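Long-range contacts in FMN-binding protein (Syntrophomonas wolfei subsp. wolfei, PDB 3IN6), which is a flavoprotein that binds flavin mononucleotide (FMN) as a dimer, at sites built from both subunits, with no defined activity: residues T59-A63 with Y111-I115; L102-Q107 with K130-K136; S50-M54 with R114-L119; K21-I26 with D94-V98. All blocks are in the same frame, centred on the assembly; numbering follows the deposited sequence.

Interaction 1. Residues T59-A63 with Y111-I115; sequences TIICA and YFDRI. With FMN (flavin mononucleotide), chain C.
This is an apolar helix-on-sheet contact, in which helix 110-120 packs across strand 59-64 of the antiparallel sheet. Residues T59-A63 are extended and Y111-I115 form regular helix, with I115 N bonded to Y111 O at 2.9 Å. The two axes come within 8.4 Å and cross at -64°. The closest CA pair is A63 and I115, 6.1 Å apart. No hydrogen bond links the segments, and 301 Å² is buried. I61 has chi1 p and chi2 t; its CG2 lies 3.5 Å from Y111 CD1, while its CD1 lies 3.9 Å from I115 CB. Y111 takes chi1 m, and T59 CG2 reaches its CE1 at 4.3 Å. I115 (chi1 t, chi2 p) brings CG1 to 3.7 Å from A63 CB and 3.4 Å from A63 N. R114 CG touches I61 CD1 at 3.9 Å, but the guanidinium runs off to E53. I60 and C62 point to the other side of the sheet, where C62 meets F135. At the strand's end, A63 O accepts a hydrogen bond from FMN N3 at 2.9 Å. This is plain helix-on-sheet packing, and the strand it covers ends at the FMN site, where a backbone carbonyl meets the flavin's pyrimidine edge.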
# COMPACT_ATOMS: atom_id res chain seq x y z
N THR A 59 10.32 -16.81 -2.71
CA THR A 59 8.91 -17.13 -2.51
C THR A 59 8.25 -16.47 -1.30
O THR A 59 8.84 -16.37 -0.23
CB THR A 59 8.75 -18.66 -2.31
OG1 THR A 59 9.39 -19.37 -3.38
CG2 THR A 59 7.29 -19.08 -2.22
N ILE A 60 7.01 -16.02 -1.48
CA ILE A 60 6.17 -15.56 -0.36
C ILE A 60 4.87 -16.34 -0.48
O ILE A 60 4.31 -16.47 -1.58
CB ILE A 60 5.90 -14.03 -0.34
CG1 ILE A 60 7.16 -13.25 -0.00
CG2 ILE A 60 4.84 -13.68 0.72
CD1 ILE A 60 7.01 -11.75 -0.24
N ILE A 61 4.43 -16.92 0.63
CA ILE A 61 3.16 -17.61 0.69
C ILE A 61 2.27 -16.83 1.64
O ILE A 61 2.72 -16.19 2.58
CB ILE A 61 3.23 -19.12 1.05
CG1 ILE A 61 3.87 -19.36 2.43
CG2 ILE A 61 4.00 -19.90 -0.01
CD1 ILE A 61 3.59 -20.76 2.96
N CYS A 62 0.98 -16.93 1.37
CA CYS A 62 0.02 -16.10 2.04
C CYS A 62 -1.31 -16.83 2.15
O CYS A 62 -1.75 -17.49 1.19
CB CYS A 62 -0.07 -14.88 1.14
SG CYS A 62 -1.45 -13.86 1.25
N ALA A 63 -1.94 -16.73 3.32
CA ALA A 63 -3.24 -17.33 3.56
C ALA A 63 -4.31 -16.42 2.99
O ALA A 63 -4.33 -15.23 3.29
CB ALA A 63 -3.48 -17.53 5.03
N TYR A 111 2.89 -26.07 0.64
CA TYR A 111 2.64 -24.64 0.89
C TYR A 111 1.35 -24.41 1.69
O TYR A 111 1.34 -23.65 2.66
CB TYR A 111 2.52 -23.87 -0.41
CG TYR A 111 3.76 -23.80 -1.24
CD1 TYR A 111 4.94 -23.23 -0.74
CD2 TYR A 111 3.75 -24.23 -2.56
CE1 TYR A 111 6.08 -23.14 -1.52
CE2 TYR A 111 4.88 -24.13 -3.35
CZ TYR A 111 6.04 -23.59 -2.84
OH TYR A 111 7.15 -23.51 -3.65
N PHE A 112 0.28 -25.08 1.26
CA PHE A 112 -1.02 -24.98 1.93
C PHE A 112 -0.90 -25.42 3.38
O PHE A 112 -1.37 -24.74 4.29
CB PHE A 112 -2.04 -25.84 1.18
CG PHE A 112 -3.43 -25.74 1.72
CD1 PHE A 112 -4.29 -24.75 1.28
CD2 PHE A 112 -3.89 -26.64 2.65
CE1 PHE A 112 -5.59 -24.65 1.77
CE2 PHE A 112 -5.19 -26.55 3.15
CZ PHE A 112 -6.03 -25.56 2.71
N ASP A 113 -0.27 -26.58 3.59
CA ASP A 113 -0.06 -27.12 4.93
C ASP A 113 0.76 -26.15 5.78
O ASP A 113 0.45 -25.90 6.94
CB ASP A 113 0.64 -28.48 4.85
CG ASP A 113 -0.25 -29.58 4.26
OD1 ASP A 113 -1.48 -29.39 4.10
OD2 ASP A 113 0.30 -30.67 3.97
N ARG A 114 1.82 -25.62 5.20
CA ARG A 114 2.69 -24.68 5.89
C ARG A 114 1.92 -23.43 6.35
O ARG A 114 1.95 -23.09 7.53
CB ARG A 114 3.83 -24.28 4.96
CG ARG A 114 4.89 -23.38 5.56
CD ARG A 114 5.63 -24.06 6.69
NE ARG A 114 6.72 -23.22 7.16
CZ ARG A 114 7.55 -23.54 8.15
NH1 ARG A 114 7.45 -24.71 8.79
NH2 ARG A 114 8.51 -22.69 8.49
N ILE A 115 1.22 -22.77 5.43
CA ILE A 115 0.49 -21.55 5.79
C ILE A 115 -0.68 -21.83 6.74
O ILE A 115 -1.09 -20.94 7.48
CB ILE A 115 -0.02 -20.79 4.53
CG1 ILE A 115 -0.24 -19.30 4.85
CG2 ILE A 115 -1.30 -21.42 3.98
CD1 ILE A 115 1.02 -18.53 5.20
N1 FMN C . -6.98 -11.25 4.88
C2 FMN C . -6.38 -12.29 4.20
O2 FMN C . -6.98 -12.87 3.29
N3 FMN C . -5.09 -12.69 4.55
C4 FMN C . -4.40 -12.05 5.57
O4 FMN C . -3.26 -12.44 5.86
C4A FMN C . -5.02 -11.00 6.27
N5 FMN C . -4.37 -10.35 7.31
C5A FMN C . -4.97 -9.30 8.00
C6 FMN C . -4.27 -8.66 9.03
C7 FMN C . -4.87 -7.61 9.73
C7M FMN C . -4.11 -6.94 10.83
C8 FMN C . -6.17 -7.18 9.40
C8M FMN C . -6.82 -6.05 10.14
C9 FMN C . -6.86 -7.82 8.36
C9A FMN C . -6.27 -8.89 7.65
N10 FMN C . -6.93 -9.55 6.60
C10 FMN C . -6.32 -10.60 5.92
C1' FMN C . -8.34 -9.15 6.20
C2' FMN C . -8.38 -8.24 4.98
O2' FMN C . -7.56 -7.11 5.17
C3' FMN C . -9.84 -7.85 4.70
O3' FMN C . -10.52 -8.99 4.23
C4' FMN C . -9.99 -6.69 3.71
O4' FMN C . -11.32 -6.23 3.72
C5' FMN C . -9.65 -7.09 2.29
O5' FMN C . -9.74 -5.96 1.45
P FMN C . -10.11 -6.09 -0.12
O1P FMN C . -11.55 -6.48 -0.31
O2P FMN C . -9.24 -7.12 -0.83
O3P FMN C . -9.92 -4.70 -0.64

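Interaction 2. Residues L102-Q107 with K130-K136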
# COMPACT_ATOMS: atom_id res chain seq x y z
N LEU A 102 2.03 -13.54 -8.80
CA LEU A 102 1.36 -14.76 -8.37
C LEU A 102 1.83 -15.96 -9.18
O LEU A 102 1.72 -15.96 -10.38
CB LEU A 102 -0.15 -14.63 -8.49
CG LEU A 102 -0.97 -15.77 -7.88
CD1 LEU A 102 -0.82 -15.81 -6.35
CD2 LEU A 102 -2.42 -15.58 -8.27
N SER A 103 2.33 -16.99 -8.51
CA SER A 103 2.77 -18.20 -9.16
C SER A 103 1.75 -19.31 -9.08
O SER A 103 1.59 -20.08 -10.03
CB SER A 103 4.05 -18.72 -8.52
OG SER A 103 5.09 -17.81 -8.72
N ALA A 104 1.09 -19.42 -7.93
CA ALA A 104 0.14 -20.50 -7.71
C ALA A 104 -0.95 -20.10 -6.73
O ALA A 104 -0.75 -19.25 -5.88
CB ALA A 104 0.89 -21.73 -7.21
N ASP A 105 -2.10 -20.73 -6.91
CA ASP A 105 -3.28 -20.56 -6.08
C ASP A 105 -3.66 -22.00 -5.73
O ASP A 105 -4.25 -22.72 -6.55
CB ASP A 105 -4.37 -19.88 -6.92
CG ASP A 105 -5.68 -19.75 -6.19
OD1 ASP A 105 -5.80 -20.20 -5.03
OD2 ASP A 105 -6.60 -19.18 -6.80
N LEU A 106 -3.31 -22.43 -4.52
CA LEU A 106 -3.48 -23.84 -4.16
C LEU A 106 -4.39 -24.13 -2.96
O LEU A 106 -4.53 -23.30 -2.05
CB LEU A 106 -2.09 -24.43 -3.92
CG LEU A 106 -1.10 -24.24 -5.08
CD1 LEU A 106 0.30 -24.58 -4.65
CD2 LEU A 106 -1.52 -25.10 -6.29
N GLN A 107 -5.00 -25.31 -2.98
CA GLN A 107 -5.88 -25.80 -1.91
C GLN A 107 -5.29 -26.97 -1.13
O GLN A 107 -5.88 -27.44 -0.18
CB GLN A 107 -7.27 -26.19 -2.47
CG GLN A 107 -8.22 -25.02 -2.69
CD GLN A 107 -7.72 -24.04 -3.72
OE1 GLN A 107 -7.19 -24.43 -4.75
NE2 GLN A 107 -7.88 -22.74 -3.45
N LYS A 130 -9.29 -20.32 2.35
CA LYS A 130 -9.85 -20.54 1.01
C LYS A 130 -8.78 -20.84 -0.05
O LYS A 130 -9.02 -21.58 -1.01
CB LYS A 130 -10.70 -19.33 0.59
CG LYS A 130 -11.96 -19.14 1.45
CD LYS A 130 -12.81 -17.95 1.02
CE LYS A 130 -12.06 -16.64 1.19
NZ LYS A 130 -12.90 -15.42 0.97
N ASN A 131 -7.61 -20.24 0.11
CA ASN A 131 -6.52 -20.45 -0.82
C ASN A 131 -5.18 -20.24 -0.14
O ASN A 131 -5.06 -19.46 0.82
CB ASN A 131 -6.52 -19.43 -1.99
CG ASN A 131 -7.90 -19.15 -2.58
OD1 ASN A 131 -8.68 -18.39 -2.01
ND2 ASN A 131 -8.17 -19.69 -3.76
N CYS A 132 -4.17 -20.93 -0.65
CA CYS A 132 -2.81 -20.62 -0.29
C CYS A 132 -2.29 -19.94 -1.56
O CYS A 132 -2.31 -20.54 -2.64
CB CYS A 132 -1.99 -21.86 0.04
SG CYS A 132 -0.28 -21.38 0.33
N LEU A 133 -1.90 -18.68 -1.45
CA LEU A 133 -1.37 -17.97 -2.59
C LEU A 133 0.14 -18.08 -2.56
O LEU A 133 0.76 -17.82 -1.53
CB LEU A 133 -1.80 -16.49 -2.58
CG LEU A 133 -3.31 -16.24 -2.60
CD1 LEU A 133 -3.54 -14.75 -2.53
CD2 LEU A 133 -3.98 -16.88 -3.82
N VAL A 134 0.73 -18.49 -3.68
CA VAL A 134 2.17 -18.64 -3.75
C VAL A 134 2.71 -17.56 -4.65
O VAL A 134 2.31 -17.47 -5.81
CB VAL A 134 2.56 -20.04 -4.28
CG1 VAL A 134 4.08 -20.22 -4.21
CG2 VAL A 134 1.83 -21.15 -3.48
N PHE A 135 3.59 -16.72 -4.11
CA PHE A 135 4.19 -15.63 -4.89
C PHE A 135 5.66 -15.82 -5.21
O PHE A 135 6.40 -16.37 -4.41
CB PHE A 135 4.07 -14.28 -4.19
CG PHE A 135 2.66 -13.85 -3.88
CD1 PHE A 135 1.94 -13.09 -4.78
CD2 PHE A 135 2.08 -14.15 -2.64
CE1 PHE A 135 0.62 -12.67 -4.48
CE2 PHE A 135 0.78 -13.74 -2.33
CZ PHE A 135 0.05 -12.99 -3.26
N LYS A 136 6.07 -15.35 -6.38
CA LYS A 136 7.47 -15.31 -6.76
C LYS A 136 7.91 -13.89 -6.49
O LYS A 136 7.22 -12.94 -6.89
CB LYS A 136 7.66 -15.63 -8.25
CG LYS A 136 9.08 -15.35 -8.77
CD LYS A 136 9.16 -15.58 -10.29
CE LYS A 136 10.53 -15.18 -10.86
NZ LYS A 136 10.60 -15.33 -12.35
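L102 CD1 sits over one face of the F135 ring, 4.3 Å from its centroid, in a CH-pi contact, and also touches L133 CB at 4.0 Å. The segments are neighbouring antiparallel strands of the central sheet, interrupted by a classic beta bulge. S103 and A104 both face V134, and their N atoms share V134 O at 2.7 and 3.1 Å. The register therefore slips by one residue between L102-F135 and A104-V134. On the face opposite L102, A104 CB meets V134 CB at 3.8 Å, and L106 CD1 meets V134 CG2 at 3.9 Å. Helix 110-120 covers C132 and V134 on that face. Beyond the bulge the ladder is regular: V134 N to A104 O, L106 N to C132 O and C132 N to L106 O are each 2.8 Å. D105 and L133 form the non-hydrogen-bonded pair between them. Polar side chains take over at the strand end. N131 ND2 gives a 2.7 Å hydrogen bond to D105 OD1, while D105 OD2 is held by Y71 and K75. Last, Q107 NE2 bonds K130 O at 2.9 Å.

Interaction 3. Residues S50-M54 with R114-L119. With FMN (flavin mononucleotide), chain C.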
# COMPACT_ATOMS: atom_id res chain seq x y z
N SER A 50 -1.43 -9.90 6.71
CA SER A 50 -0.30 -10.30 7.55
C SER A 50 -0.07 -11.83 7.77
O SER A 50 0.95 -12.18 8.38
CB SER A 50 -0.37 -9.59 8.91
OG SER A 50 -1.43 -10.10 9.69
N VAL A 51 -0.97 -12.73 7.33
CA VAL A 51 -0.70 -14.17 7.51
C VAL A 51 0.23 -14.62 6.37
O VAL A 51 -0.21 -15.22 5.37
CB VAL A 51 -1.97 -15.02 7.57
CG1 VAL A 51 -1.60 -16.49 7.85
CG2 VAL A 51 -2.89 -14.51 8.66
N LEU A 52 1.52 -14.32 6.55
CA LEU A 52 2.54 -14.52 5.50
C LEU A 52 3.80 -15.23 5.95
O LEU A 52 4.16 -15.22 7.13
CB LEU A 52 3.05 -13.16 5.02
CG LEU A 52 2.15 -12.11 4.42
CD1 LEU A 52 3.02 -10.91 4.10
CD2 LEU A 52 1.44 -12.64 3.17
N GLU A 53 4.51 -15.75 4.96
CA GLU A 53 5.80 -16.38 5.17
C GLU A 53 6.66 -16.34 3.90
O GLU A 53 6.18 -16.67 2.79
CB GLU A 53 5.60 -17.82 5.63
CG GLU A 53 6.89 -18.53 6.01
CD GLU A 53 6.64 -19.87 6.68
OE1 GLU A 53 5.54 -20.08 7.22
OE2 GLU A 53 7.57 -20.69 6.69
N MSE A 54 7.90 -15.90 4.06
CA MSE A 54 8.88 -15.88 2.96
C MSE A 54 9.73 -17.15 3.10
O MSE A 54 10.21 -17.47 4.19
CB MSE A 54 9.73 -14.62 2.99
CG MSE A 54 10.95 -14.65 2.12
SE MSE A 54 11.69 -12.86 2.07
CE MSE A 54 13.41 -13.20 1.21
N ARG A 114 1.82 -25.62 5.20
CA ARG A 114 2.69 -24.68 5.89
C ARG A 114 1.92 -23.43 6.35
O ARG A 114 1.95 -23.09 7.53
CB ARG A 114 3.83 -24.28 4.96
CG ARG A 114 4.89 -23.38 5.56
CD ARG A 114 5.63 -24.06 6.69
NE ARG A 114 6.72 -23.22 7.16
CZ ARG A 114 7.55 -23.54 8.15
NH1 ARG A 114 7.45 -24.71 8.79
NH2 ARG A 114 8.51 -22.69 8.49
N ILE A 115 1.22 -22.77 5.43
CA ILE A 115 0.49 -21.55 5.79
C ILE A 115 -0.68 -21.83 6.74
O ILE A 115 -1.09 -20.94 7.48
CB ILE A 115 -0.02 -20.79 4.53
CG1 ILE A 115 -0.24 -19.30 4.85
CG2 ILE A 115 -1.30 -21.42 3.98
CD1 ILE A 115 1.02 -18.53 5.20
N LYS A 116 -1.22 -23.05 6.70
CA LYS A 116 -2.33 -23.43 7.57
C LYS A 116 -1.85 -23.43 9.02
O LYS A 116 -2.51 -22.85 9.90
CB LYS A 116 -2.88 -24.82 7.19
CG LYS A 116 -4.05 -25.29 8.05
N LYS A 117 -0.71 -24.07 9.26
CA LYS A 117 -0.09 -24.13 10.58
C LYS A 117 0.06 -22.72 11.15
O LYS A 117 -0.32 -22.45 12.28
CB LYS A 117 1.27 -24.82 10.51
CG LYS A 117 1.22 -26.27 10.07
N ARG A 118 0.59 -21.81 10.34
CA ARG A 118 0.77 -20.43 10.75
C ARG A 118 -0.57 -19.78 11.12
O ARG A 118 -0.70 -19.22 12.21
CB ARG A 118 1.48 -19.62 9.66
CG ARG A 118 1.69 -18.14 9.99
CD ARG A 118 2.51 -17.44 8.93
NE ARG A 118 3.90 -17.88 8.92
CZ ARG A 118 4.89 -17.34 9.63
NH1 ARG A 118 4.68 -16.31 10.44
NH2 ARG A 118 6.12 -17.83 9.53
N LEU A 119 -1.55 -19.88 10.22
CA LEU A 119 -2.88 -19.29 10.45
C LEU A 119 -3.55 -19.81 11.73
O LEU A 119 -4.28 -19.06 12.39
CB LEU A 119 -3.81 -19.53 9.26
CG LEU A 119 -5.23 -18.93 9.34
CD1 LEU A 119 -5.19 -17.44 9.69
CD2 LEU A 119 -5.99 -19.16 8.03
N1 FMN C . -6.98 -11.25 4.88
C2 FMN C . -6.38 -12.29 4.20
O2 FMN C . -6.98 -12.87 3.29
N3 FMN C . -5.09 -12.69 4.55
C4 FMN C . -4.40 -12.05 5.57
O4 FMN C . -3.26 -12.44 5.86
C4A FMN C . -5.02 -11.00 6.27
N5 FMN C . -4.37 -10.35 7.31
C5A FMN C . -4.97 -9.30 8.00
C6 FMN C . -4.27 -8.66 9.03
C7 FMN C . -4.87 -7.61 9.73
C7M FMN C . -4.11 -6.94 10.83
C8 FMN C . -6.17 -7.18 9.40
C8M FMN C . -6.82 -6.05 10.14
C9 FMN C . -6.86 -7.82 8.36
C9A FMN C . -6.27 -8.89 7.65
N10 FMN C . -6.93 -9.55 6.60
C10 FMN C . -6.32 -10.60 5.92
C1' FMN C . -8.34 -9.15 6.20
C2' FMN C . -8.38 -8.24 4.98
O2' FMN C . -7.56 -7.11 5.17
C3' FMN C . -9.84 -7.85 4.70
O3' FMN C . -10.52 -8.99 4.23
C4' FMN C . -9.99 -6.69 3.71
O4' FMN C . -11.32 -6.23 3.72
C5' FMN C . -9.65 -7.09 2.29
O5' FMN C . -9.74 -5.96 1.45
P FMN C . -10.11 -6.09 -0.12
O1P FMN C . -11.55 -6.48 -0.31
O2P FMN C . -9.24 -7.12 -0.83
O3P FMN C . -9.92 -4.70 -0.64
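E53 reaches helix 110-120 with chi1 and chi2 both t, so its carboxylate meets two arginines one helical turn apart. R114, with chi1 t and chi2 p, brings its guanidinium edge to OE2: NE lies 2.7 Å and NH2 2.9 Å from E53 OE2. R118 is extended through chi2 and bends at chi3 (m). Its NE makes a 3.2 Å salt bridge to E53 OE1, and its NH2 adds a weak bond to the same oxygen at 3.3 Å. One face of the R118 guanidinium lies against E53 CA. R118 NH1 has weak hydrogen bonds to N27 O and N29 OD1. The three residues E53, R114 and R118 form a salt-bridge network between the helix and strand 52-55, at one edge of the sheet. Just before that strand, V51 centres an inverse gamma turn at the flavin. S50 N bonds FMN N5 at 3.0 Å, and V51 N bonds FMN O4 at 2.7 Å. The V51 side chain (chi1 t) points to the helix, with CG2 3.9 Å from L119 CD1 and CG1 4.2 Å from I115 CD1. I115 CD1 also lies 3.5 Å from V51 O.

Interaction 4. Residues K21-I26 with D94-V98; sequences KARSLI and DGIRV. With FMN (flavin mononucleotide), chain E.
Residues D94-V98 are extended, on strand 92-106, and run under helical residues K21-I26 of helix 2-28. The axes approach to 8.3 Å and cross at -105°. A22 and I96 are the closest CA pair, at 6.1 Å. D94 (chi1 t) opens the contact. Its OD1 forms a salt bridge with K21 NZ at 3.0 Å, the hydrogen bond being weak, and K21 is fully extended, all four chi angles t. G95 follows, with its backbone nearly flat (phi 171°, psi 178°); its C lies 3.7 Å from L25 CD1. I96 points to the helix with chi1 t and chi2 p. Its CB is 3.9 Å from L25 CD1 (L25 chi1 m, chi2 t), and its CG1 is 4.0 Å from A22 CB. R97 points away from the helix, and its NH1 bonds O2P of FMN at 3.1 Å and I46 O of the second subunit. V98 (chi1 t) turns back, with CG2 4.0 Å from A22 CB and 4.3 Å from I26 CG1. The strand thus has an apolar side under a helix and a phosphate-binding arginine on the other, at an FMN site shared between two subunits.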
# COMPACT_ATOMS: atom_id res chain seq x y z
N LYS A 21 16.51 -8.40 5.27
CA LYS A 21 15.61 -7.44 5.89
C LYS A 21 14.17 -7.81 5.56
O LYS A 21 13.30 -7.75 6.42
CB LYS A 21 15.92 -6.04 5.39
CG LYS A 21 15.24 -4.95 6.19
CD LYS A 21 15.76 -3.62 5.72
CE LYS A 21 15.40 -2.51 6.66
NZ LYS A 21 16.00 -1.23 6.19
N ALA A 22 13.92 -8.20 4.31
CA ALA A 22 12.60 -8.61 3.88
C ALA A 22 12.15 -9.86 4.64
O ALA A 22 11.02 -9.92 5.13
CB ALA A 22 12.60 -8.87 2.37
N ARG A 23 13.04 -10.85 4.74
CA ARG A 23 12.77 -12.11 5.43
C ARG A 23 12.27 -11.83 6.83
O ARG A 23 11.22 -12.34 7.22
CB ARG A 23 14.03 -12.99 5.55
CG ARG A 23 13.74 -14.40 6.04
CD ARG A 23 15.01 -15.29 6.18
NE ARG A 23 15.91 -15.06 5.09
CZ ARG A 23 15.67 -15.47 3.84
NH1 ARG A 23 14.56 -16.15 3.57
NH2 ARG A 23 16.53 -15.20 2.89
N SER A 24 13.02 -11.03 7.57
CA SER A 24 12.67 -10.71 8.95
C SER A 24 11.32 -10.02 9.09
O SER A 24 10.48 -10.45 9.88
CB SER A 24 13.72 -9.83 9.60
OG SER A 24 14.89 -10.58 9.86
N LEU A 25 11.12 -8.96 8.31
CA LEU A 25 9.89 -8.16 8.42
C LEU A 25 8.65 -8.91 7.92
O LEU A 25 7.60 -8.80 8.52
CB LEU A 25 10.07 -6.82 7.69
CG LEU A 25 11.08 -5.86 8.32
CD1 LEU A 25 11.49 -4.76 7.37
CD2 LEU A 25 10.52 -5.28 9.61
N ILE A 26 8.76 -9.66 6.83
CA ILE A 26 7.63 -10.43 6.35
C ILE A 26 7.25 -11.51 7.36
O ILE A 26 6.10 -11.59 7.81
CB ILE A 26 7.89 -11.08 4.98
CG1 ILE A 26 7.97 -10.01 3.89
CG2 ILE A 26 6.78 -12.06 4.63
CD1 ILE A 26 6.64 -9.30 3.60
N ASP A 94 11.25 1.41 10.53
CA ASP A 94 11.84 0.58 9.49
C ASP A 94 10.76 0.05 8.54
O ASP A 94 9.58 0.27 8.76
CB ASP A 94 12.57 -0.61 10.13
CG ASP A 94 13.61 -1.22 9.23
OD1 ASP A 94 14.35 -0.45 8.56
OD2 ASP A 94 13.72 -2.46 9.21
N GLY A 95 11.16 -0.65 7.49
CA GLY A 95 10.19 -1.22 6.56
C GLY A 95 10.82 -1.78 5.31
O GLY A 95 12.01 -1.70 5.13
N ILE A 96 10.01 -2.34 4.43
CA ILE A 96 10.53 -2.93 3.20
C ILE A 96 9.41 -2.99 2.18
O ILE A 96 8.22 -2.96 2.55
CB ILE A 96 11.04 -4.37 3.47
CG1 ILE A 96 11.92 -4.92 2.33
CG2 ILE A 96 9.84 -5.31 3.80
CD1 ILE A 96 13.30 -4.27 2.18
N ARG A 97 9.79 -3.07 0.91
CA ARG A 97 8.84 -3.26 -0.17
C ARG A 97 9.27 -4.48 -0.92
O ARG A 97 10.42 -4.57 -1.37
CB ARG A 97 8.81 -2.08 -1.12
CG ARG A 97 8.10 -0.88 -0.58
CD ARG A 97 8.13 0.29 -1.55
NE ARG A 97 9.47 0.79 -1.83
CZ ARG A 97 9.74 1.81 -2.63
NH1 ARG A 97 8.77 2.48 -3.25
NH2 ARG A 97 11.00 2.19 -2.83
N VAL A 98 8.35 -5.45 -1.04
CA VAL A 98 8.63 -6.66 -1.77
C VAL A 98 7.64 -6.81 -2.94
O VAL A 98 6.44 -7.01 -2.72
CB VAL A 98 8.50 -7.89 -0.85
CG1 VAL A 98 8.94 -9.12 -1.58
CG2 VAL A 98 9.33 -7.72 0.46
N1 FMN E . 7.76 11.89 -1.31
C2 FMN E . 6.92 12.75 -1.98
O2 FMN E . 7.12 12.98 -3.17
N3 FMN E . 5.85 13.32 -1.30
C4 FMN E . 5.63 13.05 0.04
O4 FMN E . 4.69 13.57 0.64
C4A FMN E . 6.49 12.19 0.71
N5 FMN E . 6.28 11.91 2.05
C5A FMN E . 7.14 11.06 2.72
C6 FMN E . 6.91 10.80 4.07
C7 FMN E . 7.75 9.94 4.77
C7M FMN E . 7.47 9.68 6.22
C8 FMN E . 8.82 9.34 4.12
C8M FMN E . 9.73 8.40 4.87
C9 FMN E . 9.05 9.59 2.76
C9A FMN E . 8.22 10.46 2.04
N10 FMN E . 8.42 10.73 0.68
C10 FMN E . 7.56 11.61 0.03
C1' FMN E . 9.56 10.15 -0.11
C2' FMN E . 9.16 8.97 -1.00
O2' FMN E . 8.54 7.98 -0.23
C3' FMN E . 10.40 8.43 -1.71
O3' FMN E . 10.80 9.38 -2.68
C4' FMN E . 10.18 7.04 -2.34
O4' FMN E . 11.40 6.42 -2.68
C5' FMN E . 9.35 7.14 -3.60
O5' FMN E . 9.11 5.86 -4.11
P FMN E . 8.94 5.59 -5.69
O1P FMN E . 7.75 6.37 -6.20
O2P FMN E . 8.70 4.11 -5.87
O3P FMN E . 10.20 5.98 -6.45

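All four contacts belong to one antiparallel sheet and the helices packed on it. Interactions 1 and 3 use the same helix, 110-120, and share R114 and I115. Interaction 1 is apolar, whereas interaction 3 adds charge where the helix reaches an edge strand. Both touch the same FMN. Interaction 2 differs in kind, being strand pairing through backbone bonds, and its edges are partly exposed. It joins interaction 1 through the ladder between 59-63 and 130-136. Interaction 4 lies about 20 Å from interaction 2, centre to centre, and uses the earlier part of the same strand, 92-106. It is buried and mostly apolar, and R97, on the other side of its strand, binds the other FMN. Interaction 4 meets interaction 3 where R23 and I26 pack on M54 and L52.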